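Local coordinates for Sqt1 (Chaetomium thermophilum, PDB 4ZOY), which probably acts as a WD40-repeat chaperone that captures a nascent ribosomal protein, Rpl10 in yeast, during its translation, at residues F19-I30 with S91-G102; A206-L214 with F246-V257. All blocks are in the same frame, centred on the assembly; numbering follows the deposited sequence.

Contact 1. Residues F19-I30 with S91-G102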
loop_
_atom_site.group_PDB
_atom_site.type_symbol
_atom_site.label_atom_id
_atom_site.label_comp_id
_atom_site.label_asym_id
_atom_site.label_seq_id
_atom_site.Cartn_x
_atom_site.Cartn_y
_atom_site.Cartn_z
ATOM N N PHE A 19 -12.449 0.750 -3.144
ATOM C CA PHE A 19 -11.325 1.494 -2.572
ATOM C C PHE A 19 -10.143 0.634 -2.183
ATOM O O PHE A 19 -9.017 1.132 -2.119
ATOM C CB PHE A 19 -11.762 2.259 -1.318
ATOM C CG PHE A 19 -12.706 3.398 -1.585
ATOM C CD1 PHE A 19 -12.341 4.443 -2.408
ATOM C CD2 PHE A 19 -13.940 3.440 -0.962
ATOM C CE1 PHE A 19 -13.210 5.507 -2.632
ATOM C CE2 PHE A 19 -14.807 4.497 -1.179
ATOM C CZ PHE A 19 -14.440 5.525 -2.016
ATOM N N ALA A 20 -10.401 -0.635 -1.884
ATOM C CA ALA A 20 -9.398 -1.469 -1.229
ATOM C C ALA A 20 -9.293 -2.848 -1.833
ATOM O O ALA A 20 -10.286 -3.404 -2.343
ATOM C CB ALA A 20 -9.716 -1.579 0.259
ATOM N N ILE A 21 -8.090 -3.418 -1.768
ATOM C CA ILE A 21 -7.863 -4.765 -2.254
ATOM C C ILE A 21 -6.732 -5.409 -1.461
ATOM O O ILE A 21 -5.756 -4.741 -1.095
ATOM C CB ILE A 21 -7.557 -4.771 -3.770
ATOM C CG1 ILE A 21 -7.307 -6.187 -4.293
ATOM C CG2 ILE A 21 -6.393 -3.825 -4.110
ATOM C CD1 ILE A 21 -7.337 -6.290 -5.837
ATOM N N ALA A 22 -6.891 -6.695 -1.168
ATOM C CA ALA A 22 -5.851 -7.458 -0.499
ATOM C C ALA A 22 -5.718 -8.818 -1.156
ATOM O O ALA A 22 -6.681 -9.341 -1.725
ATOM C CB ALA A 22 -6.157 -7.603 0.973
ATOM N N GLN A 23 -4.519 -9.382 -1.078
ATOM C CA GLN A 23 -4.197 -10.640 -1.721
ATOM C C GLN A 23 -3.627 -11.589 -0.684
ATOM O O GLN A 23 -2.850 -11.176 0.177
ATOM C CB GLN A 23 -3.200 -10.408 -2.854
ATOM C CG GLN A 23 -2.868 -11.636 -3.676
ATOM C CD GLN A 23 -2.105 -11.257 -4.917
ATOM O OE1 GLN A 23 -1.242 -10.383 -4.876
ATOM N NE2 GLN A 23 -2.460 -11.862 -6.044
ATOM N N HIS A 24 -4.034 -12.847 -0.736
ATOM C CA HIS A 24 -3.519 -13.840 0.199
ATOM C C HIS A 24 -2.021 -14.056 -0.047
ATOM O O HIS A 24 -1.595 -14.179 -1.192
ATOM C CB HIS A 24 -4.297 -15.147 0.043
ATOM C CG HIS A 24 -4.089 -16.121 1.161
ATOM N ND1 HIS A 24 -2.912 -16.814 1.337
ATOM C CD2 HIS A 24 -4.920 -16.532 2.147
ATOM C CE1 HIS A 24 -3.020 -17.599 2.394
ATOM N NE2 HIS A 24 -4.232 -17.455 2.897
ATOM N N PRO A 25 -1.209 -14.080 1.024
ATOM C CA PRO A 25 0.247 -14.133 0.803
ATOM C C PRO A 25 0.760 -15.469 0.268
ATOM O O PRO A 25 1.856 -15.501 -0.291
ATOM C CB PRO A 25 0.825 -13.861 2.201
ATOM C CG PRO A 25 -0.241 -14.259 3.143
ATOM C CD PRO A 25 -1.537 -13.882 2.443
ATOM N N LEU A 26 -0.011 -16.535 0.436
ATOM C CA LEU A 26 0.394 -17.852 -0.057
ATOM C C LEU A 26 -0.329 -18.239 -1.343
ATOM O O LEU A 26 0.209 -18.977 -2.168
ATOM C CB LEU A 26 0.132 -18.923 0.997
ATOM C CG LEU A 26 0.767 -18.728 2.367
ATOM C CD1 LEU A 26 0.447 -19.921 3.252
ATOM C CD2 LEU A 26 2.268 -18.513 2.252
ATOM N N TYR A 27 -1.551 -17.741 -1.502
ATOM C CA TYR A 27 -2.406 -18.146 -2.612
ATOM C C TYR A 27 -2.869 -16.911 -3.379
ATOM O O TYR A 27 -3.885 -16.298 -3.029
ATOM C CB TYR A 27 -3.597 -18.952 -2.092
ATOM C CG TYR A 27 -3.176 -20.038 -1.130
ATOM C CD1 TYR A 27 -2.393 -21.100 -1.559
ATOM C CD2 TYR A 27 -3.557 -20.000 0.205
ATOM C CE1 TYR A 27 -1.993 -22.095 -0.687
ATOM C CE2 TYR A 27 -3.161 -20.993 1.088
ATOM C CZ TYR A 27 -2.382 -22.037 0.632
ATOM O OH TYR A 27 -1.989 -23.026 1.503
ATOM N N PRO A 28 -2.124 -16.536 -4.426
ATOM C CA PRO A 28 -2.354 -15.265 -5.128
ATOM C C PRO A 28 -3.729 -15.208 -5.792
ATOM O O PRO A 28 -4.218 -14.123 -6.111
ATOM C CB PRO A 28 -1.242 -15.231 -6.184
ATOM C CG PRO A 28 -0.260 -16.280 -5.778
ATOM C CD PRO A 28 -1.008 -17.303 -5.007
ATOM N N ASN A 29 -4.355 -16.361 -5.991
ATOM C CA ASN A 29 -5.686 -16.394 -6.587
ATOM C C ASN A 29 -6.785 -15.924 -5.633
ATOM O O ASN A 29 -7.901 -15.636 -6.052
ATOM C CB ASN A 29 -6.005 -17.809 -7.076
ATOM C CG ASN A 29 -5.948 -18.830 -5.962
ATOM O OD1 ASN A 29 -4.911 -19.001 -5.317
ATOM N ND2 ASN A 29 -7.070 -19.502 -5.710
ATOM N N ILE A 30 -6.475 -15.855 -4.344
ATOM C CA ILE A 30 -7.457 -15.432 -3.364
ATOM C C ILE A 30 -7.279 -13.948 -3.093
ATOM O O ILE A 30 -6.264 -13.521 -2.545
ATOM C CB ILE A 30 -7.341 -16.236 -2.061
ATOM C CG1 ILE A 30 -7.537 -17.726 -2.353
ATOM C CG2 ILE A 30 -8.350 -15.741 -1.030
ATOM C CD1 ILE A 30 -7.492 -18.598 -1.125
ATOM N N SER A 91 -18.123 3.034 3.888
ATOM C CA SER A 91 -17.229 2.394 2.912
ATOM C C SER A 91 -16.110 1.570 3.518
ATOM O O SER A 91 -15.488 1.988 4.486
ATOM C CB SER A 91 -16.602 3.452 2.012
ATOM O OG SER A 91 -17.605 4.273 1.439
ATOM N N ILE A 92 -15.848 0.404 2.943
ATOM C CA ILE A 92 -14.609 -0.304 3.281
ATOM C C ILE A 92 -13.451 0.425 2.611
ATOM O O ILE A 92 -13.470 0.649 1.406
ATOM C CB ILE A 92 -14.623 -1.771 2.853
ATOM C CG1 ILE A 92 -15.727 -2.530 3.607
ATOM C CG2 ILE A 92 -13.244 -2.399 3.115
ATOM C CD1 ILE A 92 -15.811 -4.016 3.296
ATOM N N ASN A 93 -12.446 0.788 3.404
ATOM C CA ASN A 93 -11.351 1.627 2.941
ATOM C C ASN A 93 -10.000 0.914 2.984
ATOM O O ASN A 93 -9.018 1.378 2.391
ATOM C CB ASN A 93 -11.291 2.895 3.801
ATOM C CG ASN A 93 -10.501 4.002 3.148
ATOM O OD1 ASN A 93 -10.634 4.256 1.952
ATOM N ND2 ASN A 93 -9.670 4.672 3.932
ATOM N N ALA A 94 -9.962 -0.210 3.694
ATOM C CA ALA A 94 -8.732 -0.956 3.899
ATOM C C ALA A 94 -9.041 -2.440 4.032
ATOM O O ALA A 94 -10.057 -2.807 4.632
ATOM C CB ALA A 94 -8.008 -0.447 5.140
ATOM N N LEU A 95 -8.175 -3.268 3.453
ATOM C CA LEU A 95 -8.236 -4.726 3.564
ATOM C C LEU A 95 -6.851 -5.288 3.701
ATOM O O LEU A 95 -5.921 -4.812 3.045
ATOM C CB LEU A 95 -8.875 -5.363 2.335
ATOM C CG LEU A 95 -10.376 -5.180 2.187
ATOM C CD1 LEU A 95 -10.740 -5.455 0.731
ATOM C CD2 LEU A 95 -11.118 -6.125 3.121
ATOM N N THR A 96 -6.703 -6.324 4.517
ATOM C CA THR A 96 -5.456 -7.056 4.495
ATOM C C THR A 96 -5.638 -8.509 4.923
ATOM O O THR A 96 -6.469 -8.825 5.776
ATOM C CB THR A 96 -4.394 -6.371 5.379
ATOM O OG1 THR A 96 -3.101 -6.937 5.109
ATOM C CG2 THR A 96 -4.730 -6.536 6.823
ATOM N N PHE A 97 -4.898 -9.390 4.263
ATOM C CA PHE A 97 -4.646 -10.724 4.784
ATOM C C PHE A 97 -3.430 -10.611 5.682
ATOM O O PHE A 97 -2.482 -9.903 5.347
ATOM C CB PHE A 97 -4.385 -11.739 3.668
ATOM C CG PHE A 97 -5.613 -12.120 2.888
ATOM C CD1 PHE A 97 -6.443 -13.137 3.332
ATOM C CD2 PHE A 97 -5.925 -11.478 1.701
ATOM C CE1 PHE A 97 -7.577 -13.497 2.610
ATOM C CE2 PHE A 97 -7.063 -11.834 0.973
ATOM C CZ PHE A 97 -7.881 -12.843 1.430
ATOM N N THR A 98 -3.424 -11.307 6.810
ATOM C CA THR A 98 -2.268 -11.205 7.688
ATOM C C THR A 98 -1.065 -11.986 7.171
ATOM O O THR A 98 -1.191 -12.914 6.373
ATOM C CB THR A 98 -2.600 -11.678 9.114
ATOM O OG1 THR A 98 -3.194 -12.987 9.072
ATOM C CG2 THR A 98 -3.553 -10.697 9.782
ATOM N N LEU A 99 0.115 -11.561 7.616
ATOM C CA LEU A 99 1.363 -12.281 7.392
ATOM C C LEU A 99 1.609 -13.175 8.604
ATOM O O LEU A 99 1.173 -12.842 9.709
ATOM C CB LEU A 99 2.516 -11.298 7.185
ATOM C CG LEU A 99 2.435 -10.443 5.919
ATOM C CD1 LEU A 99 3.508 -9.367 5.945
ATOM C CD2 LEU A 99 2.572 -11.317 4.664
ATOM N N PRO A 100 2.302 -14.306 8.414
ATOM C CA PRO A 100 2.938 -14.761 7.174
ATOM C C PRO A 100 2.079 -15.595 6.233
ATOM O O PRO A 100 2.489 -15.773 5.086
ATOM C CB PRO A 100 4.096 -15.621 7.694
ATOM C CG PRO A 100 3.547 -16.217 8.938
ATOM C CD PRO A 100 2.735 -15.113 9.570
ATOM N N ARG A 101 0.944 -16.106 6.692
ATOM C CA ARG A 101 0.252 -17.160 5.945
ATOM C C ARG A 101 -1.237 -16.896 5.731
ATOM O O ARG A 101 -1.978 -17.796 5.334
ATOM C CB ARG A 101 0.439 -18.514 6.649
ATOM C CG ARG A 101 1.902 -18.975 6.739
ATOM C CD ARG A 101 2.031 -20.400 7.295
ATOM N NE ARG A 101 2.100 -21.417 6.243
ATOM C CZ ARG A 101 1.076 -22.177 5.867
ATOM N NH1 ARG A 101 -0.106 -22.040 6.456
ATOM N NH2 ARG A 101 1.230 -23.073 4.903
ATOM N N GLY A 102 -1.683 -15.669 5.984
ATOM C CA GLY A 102 -3.063 -15.309 5.700
ATOM C C GLY A 102 -4.077 -15.975 6.606
ATOM O O GLY A 102 -5.172 -16.326 6.168
HETATM O O HOH W 1 -3.586 -5.017 0.494
HETATM O O HOH W 2 -2.852 -8.523 2.389
HETATM O O HOH W 3 -5.325 -18.976 5.011
#

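Contact 2. Residues A206-L214 with F246-V257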
loop_
_atom_site.group_PDB
_atom_site.type_symbol
_atom_site.label_atom_id
_atom_site.label_comp_id
_atom_site.label_asym_id
_atom_site.label_seq_id
_atom_site.Cartn_x
_atom_site.Cartn_y
_atom_site.Cartn_z
ATOM N N ALA A 206 6.710 3.220 10.541
ATOM C CA ALA A 206 6.779 4.629 10.172
ATOM C C ALA A 206 5.441 5.115 9.661
ATOM O O ALA A 206 4.882 4.523 8.744
ATOM C CB ALA A 206 7.851 4.840 9.117
ATOM N N THR A 207 4.923 6.177 10.263
ATOM C CA THR A 207 3.651 6.746 9.823
ATOM C C THR A 207 3.758 8.248 9.625
ATOM O O THR A 207 4.585 8.932 10.246
ATOM C CB THR A 207 2.502 6.427 10.799
ATOM O OG1 THR A 207 2.705 7.112 12.044
ATOM C CG2 THR A 207 2.416 4.920 11.049
ATOM N N VAL A 208 2.925 8.750 8.727
ATOM C CA VAL A 208 2.939 10.166 8.369
ATOM C C VAL A 208 1.541 10.746 8.427
ATOM O O VAL A 208 0.556 10.011 8.447
ATOM C CB VAL A 208 3.526 10.389 6.968
ATOM C CG1 VAL A 208 4.993 10.019 6.957
ATOM C CG2 VAL A 208 2.746 9.594 5.910
ATOM N N SER A 209 1.469 12.075 8.439
ATOM C CA SER A 209 0.218 12.780 8.682
ATOM C C SER A 209 0.077 14.029 7.829
ATOM O O SER A 209 1.074 14.636 7.423
ATOM C CB SER A 209 0.119 13.153 10.171
ATOM O OG SER A 209 -0.993 13.988 10.454
ATOM N N GLU A 210 -1.179 14.392 7.562
ATOM C CA GLU A 210 -1.520 15.687 6.970
ATOM C C GLU A 210 -0.921 16.854 7.752
ATOM O O GLU A 210 -0.707 17.922 7.191
ATOM C CB GLU A 210 -3.042 15.856 6.891
ATOM C CG GLU A 210 -3.701 14.978 5.856
ATOM C CD GLU A 210 -5.197 15.209 5.732
ATOM O OE1 GLU A 210 -5.721 16.167 6.342
ATOM O OE2 GLU A 210 -5.849 14.411 5.026
ATOM N N ASP A 211 -0.650 16.650 9.039
ATOM C CA ASP A 211 -0.121 17.719 9.891
ATOM C C ASP A 211 1.394 17.892 9.736
ATOM O O ASP A 211 2.009 18.692 10.446
ATOM C CB ASP A 211 -0.509 17.464 11.366
ATOM C CG ASP A 211 0.442 16.516 12.097
ATOM O OD1 ASP A 211 1.282 15.827 11.473
ATOM O OD2 ASP A 211 0.342 16.456 13.342
ATOM N N GLU A 212 1.970 17.123 8.805
ATOM C CA GLU A 212 3.367 17.209 8.358
ATOM C C GLU A 212 4.344 16.423 9.239
ATOM O O GLU A 212 5.549 16.447 8.998
ATOM C CB GLU A 212 3.804 18.682 8.221
ATOM C CG GLU A 212 2.912 19.426 7.224
ATOM C CD GLU A 212 3.099 20.932 7.197
ATOM O OE1 GLU A 212 4.196 21.412 7.530
ATOM O OE2 GLU A 212 2.142 21.629 6.799
ATOM N N SER A 213 3.831 15.684 10.224
ATOM C CA SER A 213 4.730 14.912 11.087
ATOM C C SER A 213 4.995 13.481 10.599
ATOM O O SER A 213 4.176 12.863 9.900
ATOM C CB SER A 213 4.205 14.872 12.528
ATOM O OG SER A 213 2.927 14.271 12.629
ATOM N N LEU A 214 6.177 12.997 10.969
ATOM C CA LEU A 214 6.617 11.617 10.787
ATOM C C LEU A 214 6.974 11.047 12.146
ATOM O O LEU A 214 7.754 11.654 12.866
ATOM C CB LEU A 214 7.843 11.539 9.872
ATOM C CG LEU A 214 8.736 10.296 9.933
ATOM C CD1 LEU A 214 8.043 9.086 9.284
ATOM C CD2 LEU A 214 10.084 10.523 9.262
ATOM N N PHE A 246 12.690 19.668 7.595
ATOM C CA PHE A 246 11.828 18.519 7.342
ATOM C C PHE A 246 10.451 18.913 6.834
ATOM O O PHE A 246 9.835 18.180 6.058
ATOM C CB PHE A 246 11.665 17.689 8.616
ATOM C CG PHE A 246 10.778 16.492 8.433
ATOM C CD1 PHE A 246 11.238 15.403 7.707
ATOM C CD2 PHE A 246 9.489 16.459 8.957
ATOM C CE1 PHE A 246 10.449 14.296 7.501
ATOM C CE2 PHE A 246 8.682 15.329 8.754
ATOM C CZ PHE A 246 9.172 14.256 8.019
ATOM N N ALA A 247 9.967 20.066 7.287
ATOM C CA ALA A 247 8.586 20.478 7.072
ATOM C C ALA A 247 8.179 20.510 5.602
ATOM O O ALA A 247 8.810 21.168 4.781
ATOM C CB ALA A 247 8.356 21.847 7.700
ATOM N N VAL A 248 7.109 19.792 5.283
ATOM C CA VAL A 248 6.541 19.822 3.944
ATOM C C VAL A 248 5.187 20.505 4.013
ATOM O O VAL A 248 4.208 19.911 4.444
ATOM C CB VAL A 248 6.391 18.402 3.347
ATOM C CG1 VAL A 248 5.649 18.454 2.022
ATOM C CG2 VAL A 248 7.749 17.775 3.149
ATOM N N GLU A 249 5.135 21.771 3.607
ATOM C CA GLU A 249 3.895 22.530 3.716
ATOM C C GLU A 249 2.782 21.900 2.885
ATOM O O GLU A 249 2.946 21.667 1.682
ATOM C CB GLU A 249 4.115 23.988 3.288
ATOM C CG GLU A 249 2.883 24.858 3.476
ATOM C CD GLU A 249 3.175 26.341 3.316
ATOM O OE1 GLU A 249 4.107 26.690 2.559
ATOM O OE2 GLU A 249 2.475 27.155 3.956
ATOM N N GLY A 250 1.659 21.616 3.540
ATOM C CA GLY A 250 0.519 21.012 2.882
ATOM C C GLY A 250 0.331 19.563 3.296
ATOM O O GLY A 250 -0.704 18.965 3.016
ATOM N N GLY A 251 1.337 18.996 3.949
ATOM C CA GLY A 251 1.185 17.672 4.536
ATOM C C GLY A 251 1.948 16.532 3.882
ATOM O O GLY A 251 2.497 16.654 2.792
ATOM N N LEU A 252 1.987 15.411 4.588
ATOM C CA LEU A 252 2.595 14.179 4.078
ATOM C C LEU A 252 1.519 13.144 3.763
ATOM O O LEU A 252 0.533 13.033 4.490
ATOM C CB LEU A 252 3.587 13.604 5.090
ATOM C CG LEU A 252 4.809 14.478 5.378
ATOM C CD1 LEU A 252 5.601 13.854 6.532
ATOM C CD2 LEU A 252 5.691 14.673 4.147
ATOM N N PHE A 253 1.737 12.377 2.698
ATOM C CA PHE A 253 0.710 11.490 2.154
ATOM C C PHE A 253 1.196 10.085 1.843
ATOM O O PHE A 253 0.389 9.193 1.566
ATOM C CB PHE A 253 0.125 12.111 0.883
ATOM C CG PHE A 253 -0.476 13.468 1.110
ATOM C CD1 PHE A 253 -1.638 13.596 1.853
ATOM C CD2 PHE A 253 0.137 14.610 0.622
ATOM C CE1 PHE A 253 -2.195 14.847 2.095
ATOM C CE2 PHE A 253 -0.417 15.861 0.855
ATOM C CZ PHE A 253 -1.581 15.975 1.594
ATOM N N SER A 254 2.511 9.883 1.875
ATOM C CA SER A 254 3.075 8.572 1.544
ATOM C C SER A 254 4.358 8.319 2.327
ATOM O O SER A 254 5.028 9.256 2.780
ATOM C CB SER A 254 3.326 8.452 0.033
ATOM O OG SER A 254 4.179 9.497 -0.417
ATOM N N VAL A 255 4.698 7.041 2.483
ATOM C CA VAL A 255 5.853 6.640 3.275
ATOM C C VAL A 255 6.305 5.259 2.816
ATOM O O VAL A 255 5.488 4.420 2.437
ATOM C CB VAL A 255 5.527 6.668 4.798
ATOM C CG1 VAL A 255 4.436 5.665 5.148
ATOM C CG2 VAL A 255 6.775 6.405 5.641
ATOM N N ALA A 256 7.618 5.047 2.831
ATOM C CA ALA A 256 8.217 3.778 2.454
ATOM C C ALA A 256 9.539 3.625 3.197
ATOM O O ALA A 256 10.239 4.607 3.471
ATOM C CB ALA A 256 8.424 3.688 0.944
ATOM N N VAL A 257 9.873 2.385 3.543
ATOM C CA VAL A 257 11.133 2.090 4.215
ATOM C C VAL A 257 12.027 1.262 3.286
ATOM O O VAL A 257 11.544 0.399 2.569
ATOM C CB VAL A 257 10.883 1.353 5.551
ATOM C CG1 VAL A 257 12.211 1.021 6.229
ATOM C CG2 VAL A 257 10.028 2.204 6.477
HETATM O O HOH W 4 6.830 17.372 6.716
#

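Contact 1. Residues F19-I30 with S91-G102
Ala-20 and Ala-22 lie against Leu-95 and Phe-97 where the innermost strands of two adjacent beta-propeller blades run side by side. The axes of strands 19-23 and 92-97 are nearly parallel, at 10° and 5.3 Å, yet the strands belong to separate sheets. Apolar packing dominates: Ala-22 CB rests 3.8 Å from Leu-95 CB, and Ile-30 CG2 meets Phe-97 CZ. With CG anti to the carbonyl carbon (chi1 -73°), the Phe-97 ring swings toward 19-30 and lays one face under His-24 CB, 4.2 Å from the centroid and only 3° off the normal, a CH-pi contact. Polar links between the strands pass through water: one donates to Ile-21 O at 2.7 Å and weakly to Leu-95 O, while another accepts from Phe-97 N at 2.9 Å but donates only weakly to Gln-23 O (3.5 Å). The imidazole of His-24 is oriented by Leu-26 N, which meets ND1 close to the ring plane; Tyr-27 N is a second donor from well out of plane. At the other end His-24 NE2 shares a water, 2.8 Å away, with Gly-102 O. Outermost, Leu-26 CD1 sits over the centre of one face of the Arg-101 guanidinium, 3.5 Å from CZ.

Contact 2. Residues A206-L214 with F246-V257
Val-208 lies crosswise to Leu-252, with Val-208 CB 3.7 Å from Leu-252 CB. Farther along, Val-208 and Val-255 pass side by side, pointing opposite ways, Val-208 CG1 reaching Val-255 CB at 4.0 Å. The backbones beneath them, strands 206-209 and 252-257, run roughly antiparallel (161°) but belong to different sheets, and apolar side chains meet between them. Leu-214 is set nearly perpendicular to Phe-246: its CB lies 3.5 Å from CZ of Phe-246, while the edge of that ring points CE2 at Glu-212 O, which lies near the ring plane at 3.3 Å.

Glu-212 reaches the type II turn 248-251. With CG anti to its carbonyl carbon (chi1 -59°) and the chain extended beyond, it runs alongside that turn. Gly-250 N donates to Glu-212 OE2 at 3.3 Å; the bond is long and comes from 62° above the carboxylate plane, though fairly straight at the N-H. A water accepting from Val-248 N at 2.8 Å also donates to Glu-212 O and Phe-246 O. Ser-209 O is gripped twice, by Glu-212 N and by Leu-252 N (3.1 Å), from opposite faces of its carbonyl plane.

Behind this interface, Asp-211 OD1 accepts from Ser-213 OG and N; Ser-213 OG also bonds His-189 ND1, while His-189 NE2 meets Thr-207 OG1, itself bonded to Tyr-217 OH. That chain is a variant of the Asp-His-Ser/Thr-Trp tetrad of WD40 blades, with Ser-213 between Asp and His and Tyr-217 where tryptophan usually lies, and the packing is that of one propeller blade on the next.

Overall arrangement
Both contacts are seams between consecutive blades of one eight-bladed propeller, and a single blade, strands 142-147 to 180-186, separates the pair of blades in contact 1 from the pair in contact 2. Their centres are about 25 Å apart on opposite sides of the chain's centre, and their nearest atoms stay about 11 Å apart, so neither touches the other. Contact 1 joins two first strands and its centre lies about 11 Å from that of the chain; contact 2 sets the second strand of one blade, 204-209, against the first of the next, 252-257, and its centre lies about 15 Å from the centre of the chain.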